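Ornithine carbamoyltransferase, anabolic (Campylobacter jejuni subsp. jejuni, PDB 3TPF) catalyses reversible transfer of the carbamoyl group from carbamoyl phosphate to L-ornithine, giving L-citrulline and phosphate in arginine biosynthesis. Local coordinates at residues G131-I136 and N140-G145; E172-M177 and K213-V218. All coordinates share one frame; numbering follows the deposited sequence.

Interaction 1: G131-I136 and N140-G145; sequences GDLFTI and NKMQNG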
# COMPACT_ATOMS: atom_id res chain seq x y z
N GLY B 131 -4.51 -22.59 -10.55
CA GLY B 131 -3.93 -21.92 -11.74
C GLY B 131 -3.14 -22.83 -12.68
O GLY B 131 -3.24 -22.77 -13.90
N ASP B 132 -2.42 -23.74 -12.06
CA ASP B 132 -1.77 -24.83 -12.74
C ASP B 132 -2.80 -25.63 -13.55
O ASP B 132 -2.65 -25.84 -14.74
CB ASP B 132 -1.04 -25.74 -11.74
CG ASP B 132 0.20 -25.07 -11.16
OD1 ASP B 132 0.51 -23.90 -11.53
OD2 ASP B 132 0.97 -25.76 -10.40
N LEU B 133 -3.86 -26.00 -12.91
CA LEU B 133 -4.98 -26.73 -13.57
C LEU B 133 -5.52 -26.00 -14.77
O LEU B 133 -5.64 -26.54 -15.86
CB LEU B 133 -6.11 -26.89 -12.57
CG LEU B 133 -6.80 -28.22 -12.46
CD1 LEU B 133 -5.83 -29.37 -12.59
CD2 LEU B 133 -7.38 -28.25 -11.06
N PHE B 134 -5.79 -24.72 -14.56
CA PHE B 134 -6.33 -23.85 -15.64
C PHE B 134 -5.43 -23.97 -16.83
O PHE B 134 -5.88 -24.00 -18.01
CB PHE B 134 -6.33 -22.40 -15.17
CG PHE B 134 -6.81 -21.41 -16.19
CD1 PHE B 134 -8.13 -21.08 -16.26
CD2 PHE B 134 -5.94 -20.79 -17.03
CE1 PHE B 134 -8.61 -20.19 -17.22
CE2 PHE B 134 -6.41 -19.91 -18.02
CZ PHE B 134 -7.74 -19.60 -18.10
N THR B 135 -4.14 -24.00 -16.50
CA THR B 135 -3.09 -23.92 -17.53
C THR B 135 -2.98 -25.21 -18.32
O THR B 135 -2.85 -25.21 -19.52
CB THR B 135 -1.74 -23.54 -16.94
OG1 THR B 135 -1.85 -22.24 -16.34
CG2 THR B 135 -0.76 -23.49 -18.06
N ILE B 136 -3.08 -26.29 -17.58
CA ILE B 136 -3.12 -27.62 -18.16
C ILE B 136 -4.28 -27.76 -19.16
O ILE B 136 -4.13 -28.30 -20.24
CB ILE B 136 -3.26 -28.70 -17.08
CG1 ILE B 136 -1.98 -28.76 -16.24
CG2 ILE B 136 -3.55 -30.03 -17.74
CD1 ILE B 136 -2.15 -29.56 -14.98
N ASN B 140 -4.26 -27.93 -23.68
CA ASN B 140 -4.85 -29.16 -24.14
C ASN B 140 -4.10 -30.43 -23.66
O ASN B 140 -3.85 -31.31 -24.42
CB ASN B 140 -4.93 -29.16 -25.64
CG ASN B 140 -5.70 -27.99 -26.15
OD1 ASN B 140 -6.91 -27.90 -25.97
ND2 ASN B 140 -5.00 -27.06 -26.78
N LYS B 141 -3.76 -30.46 -22.38
CA LYS B 141 -3.12 -31.61 -21.78
C LYS B 141 -4.08 -32.32 -20.82
O LYS B 141 -3.67 -33.11 -19.98
CB LYS B 141 -1.82 -31.25 -21.06
CG LYS B 141 -0.78 -30.59 -21.96
CD LYS B 141 -0.05 -31.60 -22.82
CE LYS B 141 0.62 -30.98 -24.04
NZ LYS B 141 1.25 -32.00 -24.92
N MSE B 142 -5.37 -32.07 -21.02
CA MSE B 142 -6.41 -32.75 -20.25
C MSE B 142 -7.28 -33.45 -21.21
O MSE B 142 -8.41 -33.07 -21.50
CB MSE B 142 -7.26 -31.83 -19.43
CG MSE B 142 -6.92 -32.01 -17.97
SE MSE B 142 -7.98 -30.76 -16.86
CE MSE B 142 -6.52 -29.84 -15.94
N GLN B 143 -6.70 -34.51 -21.74
CA GLN B 143 -7.40 -35.43 -22.59
C GLN B 143 -8.25 -36.38 -21.68
O GLN B 143 -7.74 -37.13 -20.82
CB GLN B 143 -6.37 -36.16 -23.47
N ASN B 144 -9.56 -36.26 -21.83
CA ASN B 144 -10.51 -37.20 -21.18
C ASN B 144 -10.91 -36.79 -19.75
O ASN B 144 -11.38 -37.61 -18.97
CB ASN B 144 -9.91 -38.62 -21.19
N GLY B 145 -10.70 -35.52 -19.42
CA GLY B 145 -10.96 -34.98 -18.05
C GLY B 145 -9.91 -35.38 -17.00
O GLY B 145 -9.92 -34.92 -15.88
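The carbonyl group of I136 receives the backbone N-H of K141 almost head-on. The K141 N to I136 O distance is 3.1 Å, with an N-H...O angle of 165°. This is the outer bond of a Schellman motif that ends helix 126-138. N140 has positive phi and is its C-prime residue. The inner bond runs from N140 N to the helix carbonyl one residue after I136. Nearer the start of the segment, the carbonyl of G131 accepts from both faces of its plane: T135 N from one, T135 OG1 from the other, OG1 lying 2.9 Å from G131 O. T135 OG1 also bonds to N288 of helix 279-302.

Beyond the turn the chain doubles back, and selenomethionine M142 lies against the helix. It crosses L133 and I136 at about right angles. Its chain is extended at chi2 (178°) and bends at chi3, which brings CE between the two residues. The one methyl, CE, touches the CD1 branch of L133, the CG2 branch of I136 and the backbone O of L133. I136 CG2 is anti to the backbone N, and K141 CB rests on it as well, at 3.9 Å. F171 touches both L133 and M142, and W162 of helix 157-169 packs on L133 and I136. From CB the K141 side chain leads away from the helix, and its NZ bonds to D255 O. Helix 126-138 carries the chain from the carbamoyl phosphate domain to strand 148-152 of the ornithine domain, and the contact lies at the end of that helix, where the chain turns toward the strand. M142 CE is 3.5 Å from both L133 CD1 and I136 CG2.

Interaction 2: E172-M177 and K213-V218; sequences EISIAM and KDKDVV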
# COMPACT_ATOMS: atom_id res chain seq x y z
N GLU B 172 -3.90 -39.04 -12.88
CA GLU B 172 -2.87 -40.06 -12.70
C GLU B 172 -1.67 -39.28 -12.33
O GLU B 172 -1.21 -38.47 -13.11
CB GLU B 172 -2.63 -40.82 -13.97
CG GLU B 172 -1.48 -41.81 -13.89
CD GLU B 172 -1.35 -42.68 -15.15
OE1 GLU B 172 -2.31 -42.77 -15.96
OE2 GLU B 172 -0.26 -43.29 -15.28
N ILE B 173 -1.21 -39.45 -11.10
CA ILE B 173 -0.08 -38.66 -10.64
C ILE B 173 1.03 -39.48 -10.04
O ILE B 173 0.81 -40.36 -9.20
CB ILE B 173 -0.52 -37.59 -9.63
CG1 ILE B 173 0.67 -36.69 -9.29
CG2 ILE B 173 -1.09 -38.23 -8.40
CD1 ILE B 173 0.33 -35.49 -8.45
N SER B 174 2.25 -39.19 -10.49
CA SER B 174 3.48 -39.75 -9.89
C SER B 174 4.31 -38.69 -9.18
O SER B 174 4.64 -37.67 -9.77
CB SER B 174 4.36 -40.39 -10.93
OG SER B 174 3.79 -41.63 -11.28
N ILE B 175 4.60 -38.93 -7.91
CA ILE B 175 5.38 -38.02 -7.11
C ILE B 175 6.74 -38.59 -6.87
O ILE B 175 6.87 -39.76 -6.50
CB ILE B 175 4.74 -37.72 -5.75
CG1 ILE B 175 3.41 -37.02 -5.96
CG2 ILE B 175 5.68 -36.88 -4.89
CD1 ILE B 175 2.69 -36.73 -4.67
N ALA B 176 7.74 -37.74 -7.05
CA ALA B 176 9.14 -38.13 -6.80
C ALA B 176 9.85 -37.13 -5.89
O ALA B 176 9.82 -35.94 -6.13
CB ALA B 176 9.90 -38.35 -8.10
N MSE B 177 10.40 -37.64 -4.80
CA MSE B 177 11.15 -36.87 -3.82
C MSE B 177 12.24 -37.77 -3.26
O MSE B 177 12.17 -38.96 -3.42
CB MSE B 177 10.22 -36.44 -2.71
CG MSE B 177 9.48 -37.62 -2.06
SE MSE B 177 8.16 -37.01 -0.68
CE MSE B 177 7.19 -35.43 -1.44
N LYS B 213 7.87 -41.20 -16.44
CA LYS B 213 7.38 -42.13 -17.52
C LYS B 213 5.92 -41.83 -17.83
O LYS B 213 5.11 -41.70 -16.93
CB LYS B 213 7.49 -43.66 -17.16
CG LYS B 213 8.80 -44.42 -17.42
N ASP B 214 5.62 -41.73 -19.12
CA ASP B 214 4.26 -41.51 -19.64
C ASP B 214 3.51 -40.36 -19.00
O ASP B 214 2.36 -40.49 -18.65
CB ASP B 214 3.39 -42.73 -19.51
CG ASP B 214 1.98 -42.52 -20.12
OD1 ASP B 214 1.77 -41.76 -21.11
OD2 ASP B 214 1.04 -43.17 -19.59
N LYS B 215 4.16 -39.22 -18.91
CA LYS B 215 3.54 -38.02 -18.31
C LYS B 215 3.43 -36.87 -19.32
O LYS B 215 4.34 -36.66 -20.13
CB LYS B 215 4.36 -37.56 -17.12
CG LYS B 215 4.35 -38.52 -15.95
CD LYS B 215 2.97 -38.67 -15.38
CE LYS B 215 3.00 -39.59 -14.15
NZ LYS B 215 3.78 -40.84 -14.36
N ASP B 216 2.32 -36.17 -19.30
CA ASP B 216 2.18 -34.97 -20.18
C ASP B 216 2.43 -33.65 -19.50
O ASP B 216 2.43 -32.62 -20.12
CB ASP B 216 0.78 -34.84 -20.73
CG ASP B 216 0.34 -36.04 -21.48
OD1 ASP B 216 1.14 -36.64 -22.22
OD2 ASP B 216 -0.84 -36.37 -21.33
N VAL B 217 2.56 -33.69 -18.20
CA VAL B 217 2.69 -32.49 -17.38
C VAL B 217 3.72 -32.76 -16.29
O VAL B 217 3.57 -33.69 -15.50
CB VAL B 217 1.32 -32.06 -16.77
CG1 VAL B 217 1.42 -30.72 -16.07
CG2 VAL B 217 0.25 -31.96 -17.85
N VAL B 218 4.81 -31.97 -16.31
CA VAL B 218 5.85 -32.09 -15.29
C VAL B 218 5.87 -30.86 -14.46
O VAL B 218 5.91 -29.74 -14.95
CB VAL B 218 7.26 -32.28 -15.88
CG1 VAL B 218 8.31 -32.38 -14.78
CG2 VAL B 218 7.35 -33.48 -16.81
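K215 reaches S174 with the last two atoms of its side chain. Its chain bends at chi2 and again at chi4 (-47°), which turns the ammonium group onto the serine. CE lies alongside S174 CB at 3.6 Å. NZ is 3.2 Å from S174 OG, a weak hydrogen bond. Two more bonds hold NZ from its own side of the contact. K213 O accepts it at 3.0 Å, with a C=O...N angle of 162°, and A211 O accepts it too. NZ therefore gathers carbonyls at the C-terminal end of helix 208-212. S174 OG is anti to its own carbonyl carbon (chi1 -76°) and also bonds to S203 OG on the next strand.

The sheet is the parallel Rossmann-type sheet of the ornithine domain. Strands 172-176 and 217-220 are not neighbours in it, because strand 148-152 runs between them. K215 bridges the gap, its side chain packing on A150 of that middle strand.

E172 points toward the second segment, but its carboxylate makes no salt bridge with K215: OE2 stays 4.8 Å from NZ. The same OE2 is 4.5 Å from D214 OD2, a like-charge approach. Both acidic side chains also touch K148 of strand 148-152. D214 OD1 bonds to N253.

In the fold
Both contacts are partly buried and sit where helices end, but they treat the ends differently. Interaction 1 finishes helix 126-138 with backbone bonds and lays an apolar selenomethionine against the helix face. Interaction 2 meets the end of helix 208-212 with a lysine ammonium group and spans a strand of the sheet, so its chemistry is mostly polar. The first is local, its segments close in sequence; the second joins segments 36 residues apart. Their centres are about 14 Å apart, and they touch. K141 CB and I136 CD1 pack on the two methyls of V217, and K141 CD lies against D216 O. The interdomain helix thus rests on the start of strand 217-220.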